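Local atomic coordinates of dipeptidase AC. Metallo peptidase. MEROPS family M19 (Rhodobacter sphaeroides, PDB entry 3FDG), a protein that probably hydrolyses dipeptides as a metal-dependent dipeptidase of peptidase family M19, with two magnesium ions bound in this crystal structure. Residues P6-H11 with N344-L349; L208-E213 with A229-A234. All coordinates share one frame; numbering follows the deposited sequence.

Interaction 1. Residues P6-H11 with N344-L349. With MG (magnesium ion), chain E.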
loop_
_atom_site.group_PDB
_atom_site.type_symbol
_atom_site.label_atom_id
_atom_site.label_comp_id
_atom_site.label_asym_id
_atom_site.label_seq_id
_atom_site.Cartn_x
_atom_site.Cartn_y
_atom_site.Cartn_z
ATOM N N PRO B 6 -11.490 -26.373 13.850
ATOM C CA PRO B 6 -10.796 -25.437 12.925
ATOM C C PRO B 6 -9.595 -24.792 13.606
ATOM O O PRO B 6 -9.680 -24.503 14.787
ATOM C CB PRO B 6 -11.864 -24.389 12.579
ATOM C CG PRO B 6 -13.190 -25.053 12.856
ATOM C CD PRO B 6 -12.947 -26.103 13.930
ATOM N N VAL B 7 -8.484 -24.623 12.871
ATOM C CA VAL B 7 -7.281 -24.050 13.442
ATOM C C VAL B 7 -7.059 -22.682 12.832
ATOM O O VAL B 7 -7.087 -22.527 11.597
ATOM C CB VAL B 7 -6.014 -24.965 13.247
ATOM C CG1 VAL B 7 -4.664 -24.256 13.674
ATOM C CG2 VAL B 7 -6.169 -26.286 14.045
ATOM N N PHE B 8 -6.767 -21.704 13.696
ATOM C CA PHE B 8 -6.267 -20.416 13.294
ATOM C C PHE B 8 -4.797 -20.356 13.702
ATOM O O PHE B 8 -4.443 -20.625 14.844
ATOM C CB PHE B 8 -7.002 -19.235 13.996
ATOM C CG PHE B 8 -6.612 -17.890 13.425
ATOM C CD1 PHE B 8 -7.241 -17.410 12.261
ATOM C CD2 PHE B 8 -5.553 -17.148 13.978
ATOM C CE1 PHE B 8 -6.841 -16.165 11.668
ATOM C CE2 PHE B 8 -5.163 -15.938 13.408
ATOM C CZ PHE B 8 -5.808 -15.432 12.263
ATOM N N ASP B 9 -3.959 -20.017 12.734
ATOM C CA ASP B 9 -2.548 -20.259 12.873
ATOM C C ASP B 9 -1.760 -18.953 12.910
ATOM O O ASP B 9 -2.077 -17.966 12.190
ATOM C CB ASP B 9 -2.044 -21.083 11.690
ATOM C CG ASP B 9 -0.579 -21.367 11.834
ATOM O OD1 ASP B 9 -0.272 -22.072 12.815
ATOM O OD2 ASP B 9 0.219 -20.848 11.036
ATOM N N GLY B 10 -0.676 -18.978 13.667
ATOM C CA GLY B 10 0.111 -17.791 13.878
ATOM C C GLY B 10 1.070 -17.332 12.795
ATOM O O GLY B 10 1.477 -16.176 12.831
ATOM N N HIS B 11 1.438 -18.184 11.837
ATOM C CA HIS B 11 2.468 -17.729 10.903
ATOM C C HIS B 11 2.621 -18.717 9.788
ATOM O O HIS B 11 2.941 -19.884 10.064
ATOM C CB HIS B 11 3.885 -17.631 11.604
ATOM C CG HIS B 11 4.955 -17.066 10.712
ATOM N ND1 HIS B 11 5.185 -15.706 10.612
ATOM C CD2 HIS B 11 5.835 -17.667 9.865
ATOM C CE1 HIS B 11 6.150 -15.486 9.725
ATOM N NE2 HIS B 11 6.568 -16.667 9.264
ATOM N N ASN B 344 -7.841 -18.829 21.519
ATOM C CA ASN B 344 -6.797 -17.977 22.143
ATOM C C ASN B 344 -6.289 -16.901 21.185
ATOM O O ASN B 344 -6.128 -15.764 21.576
ATOM C CB ASN B 344 -5.606 -18.797 22.670
ATOM C CG ASN B 344 -5.948 -19.532 23.985
ATOM O OD1 ASN B 344 -6.978 -19.211 24.644
ATOM N ND2 ASN B 344 -5.086 -20.469 24.393
ATOM N N TRP B 345 -6.074 -17.247 19.928
ATOM C CA TRP B 345 -5.743 -16.181 18.948
ATOM C C TRP B 345 -6.862 -15.142 18.817
ATOM O O TRP B 345 -6.564 -13.977 18.723
ATOM C CB TRP B 345 -5.409 -16.704 17.540
ATOM C CG TRP B 345 -3.984 -17.098 17.376
ATOM C CD1 TRP B 345 -3.506 -18.373 17.099
ATOM C CD2 TRP B 345 -2.815 -16.258 17.554
ATOM N NE1 TRP B 345 -2.130 -18.376 17.072
ATOM C CE2 TRP B 345 -1.672 -17.102 17.360
ATOM C CE3 TRP B 345 -2.625 -14.888 17.851
ATOM C CZ2 TRP B 345 -0.365 -16.621 17.426
ATOM C CZ3 TRP B 345 -1.309 -14.403 17.942
ATOM C CH2 TRP B 345 -0.190 -15.273 17.715
ATOM N N TYR B 346 -8.118 -15.570 18.768
ATOM C CA TYR B 346 -9.166 -14.583 18.544
ATOM C C TYR B 346 -9.203 -13.637 19.723
ATOM O O TYR B 346 -9.397 -12.464 19.535
ATOM C CB TYR B 346 -10.522 -15.236 18.389
ATOM C CG TYR B 346 -10.596 -16.108 17.191
ATOM C CD1 TYR B 346 -9.637 -16.001 16.190
ATOM C CD2 TYR B 346 -11.668 -16.997 17.009
ATOM C CE1 TYR B 346 -9.708 -16.827 15.031
ATOM C CE2 TYR B 346 -11.750 -17.836 15.850
ATOM C CZ TYR B 346 -10.760 -17.699 14.869
ATOM O OH TYR B 346 -10.784 -18.500 13.752
ATOM N N GLY B 347 -9.095 -14.175 20.935
ATOM C CA GLY B 347 -9.015 -13.318 22.078
ATOM C C GLY B 347 -7.857 -12.359 22.027
ATOM O O GLY B 347 -7.980 -11.206 22.421
ATOM N N LEU B 348 -6.676 -12.851 21.629
ATOM C CA LEU B 348 -5.491 -12.006 21.544
ATOM C C LEU B 348 -5.761 -10.849 20.546
ATOM O O LEU B 348 -5.429 -9.670 20.795
ATOM C CB LEU B 348 -4.244 -12.897 21.125
ATOM C CG LEU B 348 -3.173 -11.830 20.922
ATOM C CD1 LEU B 348 -2.304 -11.469 22.012
ATOM C CD2 LEU B 348 -2.728 -11.361 19.528
ATOM N N LEU B 349 -6.410 -11.174 19.415
ATOM C CA LEU B 349 -6.654 -10.120 18.406
ATOM C C LEU B 349 -7.510 -9.027 19.029
ATOM O O LEU B 349 -7.232 -7.848 18.806
ATOM C CB LEU B 349 -7.345 -10.682 17.173
ATOM C CG LEU B 349 -6.588 -11.840 16.479
ATOM C CD1 LEU B 349 -7.347 -12.258 15.215
ATOM C CD2 LEU B 349 -5.237 -11.325 16.090
HETATM MG MG MG E . 8.122 -16.653 7.761
HETATM O O HOH W 1 9.905 -16.637 6.742
#
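Phe8 packs against both Trp345 and Tyr346, turning CD2 to the first and CG and CD1 to the second, and the three rings form a buried aromatic cluster. Its edge is directed at the five-membered ring of Trp345 in an offset edge-to-face pair, the centroids 5.7 Å apart, and its CD2 also lies 3.6 Å from Trp345 CB. Tyr346 in turn presents its own edge to the face of Phe8, with the planes at 64° and Tyr346 CE1 3.6 Å from Phe8 CG. Phe8 reaches both partners because its CG is anti to the backbone N (chi1 -172°), which carries the ring from the strand toward the helix.

The indole runs alongside the backbone from Phe8 to Gly10: Trp345 CD1 lies 3.3 Å from Phe8 O, and Trp345 CZ2 packs 3.8 Å from Gly10 CA. The polar ends of both helix residues are bonded farther out, Trp345 NE1 to Met301 O and Tyr346 OH to His125 ND1. Past the cluster, Asp9 OD2 accepts from His11 N at 3.0 Å, an Asx turn at the corner of the chain; Ser303 also bonds to this carboxylate. His11 NE2 then binds a magnesium ion at 2.2 Å.

In this TIM-barrel family member, strand 7-9 pairs in parallel with strand 48-56, while the 344-349 part of helix 334-353 runs at 50° to strand 7-9 and helix 118-127 adds Val121 against Phe8 and Tyr346.

Interaction 2. Residues L208-E213 with A229-A234. With MG (magnesium ion), chain F.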
loop_
_atom_site.group_PDB
_atom_site.type_symbol
_atom_site.label_atom_id
_atom_site.label_comp_id
_atom_site.label_asym_id
_atom_site.label_seq_id
_atom_site.Cartn_x
_atom_site.Cartn_y
_atom_site.Cartn_z
ATOM N N LEU B 208 7.267 -10.632 18.273
ATOM C CA LEU B 208 8.642 -10.695 18.818
ATOM C C LEU B 208 9.436 -11.916 18.330
ATOM O O LEU B 208 10.611 -12.041 18.636
ATOM C CB LEU B 208 8.615 -10.747 20.351
ATOM C CG LEU B 208 7.833 -9.596 21.029
ATOM C CD1 LEU B 208 7.674 -9.733 22.514
ATOM C CD2 LEU B 208 8.483 -8.278 20.687
ATOM N N SER B 209 8.809 -12.827 17.599
ATOM C CA SER B 209 9.568 -13.950 17.040
ATOM C C SER B 209 10.691 -13.430 16.151
ATOM O O SER B 209 10.444 -12.524 15.325
ATOM C CB SER B 209 8.658 -14.874 16.217
ATOM O OG SER B 209 7.795 -15.587 17.101
ATOM N N HIS B 210 11.880 -14.019 16.318
ATOM C CA HIS B 210 13.152 -13.627 15.648
ATOM C C HIS B 210 13.846 -12.479 16.378
ATOM O O HIS B 210 15.045 -12.296 16.250
ATOM C CB HIS B 210 12.972 -13.235 14.164
ATOM C CG HIS B 210 12.575 -14.392 13.290
ATOM N ND1 HIS B 210 13.497 -15.275 12.757
ATOM C CD2 HIS B 210 11.370 -14.767 12.804
ATOM C CE1 HIS B 210 12.872 -16.176 12.014
ATOM N NE2 HIS B 210 11.580 -15.887 12.020
ATOM N N LEU B 211 13.116 -11.665 17.120
ATOM C CA LEU B 211 13.773 -10.574 17.813
ATOM C C LEU B 211 14.707 -11.133 18.935
ATOM O O LEU B 211 14.347 -12.140 19.576
ATOM C CB LEU B 211 12.686 -9.664 18.398
ATOM C CG LEU B 211 13.133 -8.361 19.061
ATOM C CD1 LEU B 211 13.935 -7.430 18.074
ATOM C CD2 LEU B 211 11.968 -7.590 19.638
ATOM N N ASN B 212 15.877 -10.495 19.168
ATOM C CA ASN B 212 16.813 -10.985 20.198
ATOM C C ASN B 212 16.399 -10.531 21.593
ATOM O O ASN B 212 15.399 -9.786 21.749
ATOM C CB ASN B 212 18.294 -10.635 19.895
ATOM C CG ASN B 212 18.594 -9.122 19.973
ATOM O OD1 ASN B 212 17.820 -8.334 20.567
ATOM N ND2 ASN B 212 19.695 -8.717 19.357
ATOM N N GLU B 213 17.089 -11.016 22.617
ATOM C CA GLU B 213 16.618 -10.761 23.964
ATOM C C GLU B 213 16.575 -9.269 24.363
ATOM O O GLU B 213 15.630 -8.837 25.039
ATOM C CB GLU B 213 17.434 -11.576 25.000
ATOM C CG GLU B 213 16.695 -11.634 26.356
ATOM C CD GLU B 213 17.260 -12.719 27.285
ATOM O OE1 GLU B 213 17.925 -13.657 26.813
ATOM O OE2 GLU B 213 16.983 -12.667 28.491
ATOM N N ALA B 229 4.539 -13.576 20.373
ATOM C CA ALA B 229 5.578 -14.223 19.562
ATOM C C ALA B 229 4.789 -15.226 18.775
ATOM O O ALA B 229 4.240 -16.172 19.347
ATOM C CB ALA B 229 6.624 -14.899 20.452
ATOM N N THR B 230 4.657 -14.988 17.480
ATOM C CA THR B 230 3.703 -15.774 16.655
ATOM C C THR B 230 4.182 -17.155 16.359
ATOM O O THR B 230 3.389 -18.036 15.992
ATOM C CB THR B 230 3.396 -15.101 15.272
ATOM O OG1 THR B 230 4.588 -14.936 14.505
ATOM C CG2 THR B 230 2.668 -13.705 15.484
ATOM N N HIS B 231 5.475 -17.337 16.475
ATOM C CA HIS B 231 6.066 -18.641 16.076
ATOM C C HIS B 231 7.395 -18.933 16.769
ATOM O O HIS B 231 8.477 -18.870 16.159
ATOM C CB HIS B 231 6.070 -18.865 14.542
ATOM C CG HIS B 231 6.941 -17.939 13.708
ATOM N ND1 HIS B 231 6.850 -16.559 13.740
ATOM C CD2 HIS B 231 7.890 -18.227 12.771
ATOM C CE1 HIS B 231 7.707 -16.041 12.874
ATOM N NE2 HIS B 231 8.321 -17.027 12.249
ATOM N N SER B 232 7.281 -19.320 18.041
ATOM C CA SER B 232 8.458 -19.569 18.892
ATOM C C SER B 232 8.073 -20.548 19.969
ATOM O O SER B 232 6.920 -20.546 20.451
ATOM C CB SER B 232 8.943 -18.271 19.602
ATOM O OG SER B 232 9.323 -17.224 18.692
ATOM N N ASN B 233 9.058 -21.347 20.389
ATOM C CA ASN B 233 8.785 -22.403 21.376
ATOM C C ASN B 233 9.539 -22.141 22.695
ATOM O O ASN B 233 9.966 -20.996 22.974
ATOM C CB ASN B 233 9.043 -23.811 20.752
ATOM C CG ASN B 233 8.235 -24.066 19.468
ATOM O OD1 ASN B 233 7.164 -23.508 19.269
ATOM N ND2 ASN B 233 8.782 -24.883 18.576
ATOM N N ALA B 234 9.681 -23.193 23.524
ATOM C CA ALA B 234 10.190 -23.056 24.881
ATOM C C ALA B 234 11.679 -23.366 24.913
ATOM O O ALA B 234 12.093 -24.496 24.591
ATOM C CB ALA B 234 9.443 -23.996 25.810
HETATM MG MG MG F . 10.060 -16.866 10.816
HETATM O O HOH W 2 10.894 -18.928 11.475
HETATM O O HOH W 3 11.843 -17.153 9.228
#
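One serine hydroxyl and one metal ion join two largely irregular loops: the Ser209 hydroxyl grips the other loop at a backbone N-H and a second hydroxyl, and His210 and His231 share a magnesium ion. Both loops follow short strands, 205-206 and 228-229, of the TIM-barrel-type M19 fold, and they supply the two histidines of the second metal site.

The ion is held by His210 NE2 at 2.2 Å and His231 NE2 at 2.3 Å, with two waters and a carboxylate oxygen of Glu137 as further ligands. The imidazoles are inclined at 63° to each other, neither stacked nor edge-to-face, and their ligating nitrogens approach to 3.5 Å because both face the same cation. Each ring is steadied from behind. ND1 of His210 is hydrogen-bonded to Ser165, whereas ND1 of His231 donates to Thr230 OG1 at 2.9 Å, the acceptor lying 21° out of the imidazole plane. Thr230 OG1 is bonded in turn to Asp207, which also accepts from Ser209 N, so a single carboxylate beyond the second shell reaches both loops. The relay through Thr230 OG1 fixes the rotation of the His231 ring.

A type II turn from Leu208 to Leu211 sets Ser209 and His210 side by side at its corner. With its hydroxyl beside its own backbone N (chi1 -71°), Ser209 reaches into the bend of 229-234, where Ala229 CB packs against Ser209 OG and His231 ND1 lies near Ser209 CB. Arg242 also bonds Ser232 OG and His231 O. At the centre, Ser209 OG accepts from His231 N at 3.0 Å and shares a second hydrogen bond with Ser232 OG at 2.7 Å.

Interactions 1 and 2, their centres 16 Å apart, serve the two halves of one dinuclear metal site. His11 of 6-11 binds the first magnesium ion with Asp13 and Glu137; Glu137 bridges to the second magnesium ion, 3.6 Å from the first and held by His210 and His231. The contacts also touch directly. The rings of His11 and His231 stack, with His11 ND1 3.4 Å from His231 CE1. Behind them Thr230 packs against both segments of interaction 1, its CB 3.3 Å from Gly10 O and its CG2 4.0 Å from Trp345 CH2. The aromatic cluster of interaction 1 therefore reaches the residue whose hydroxyl orients His231, joining helix 334-353 to the second metal's shell.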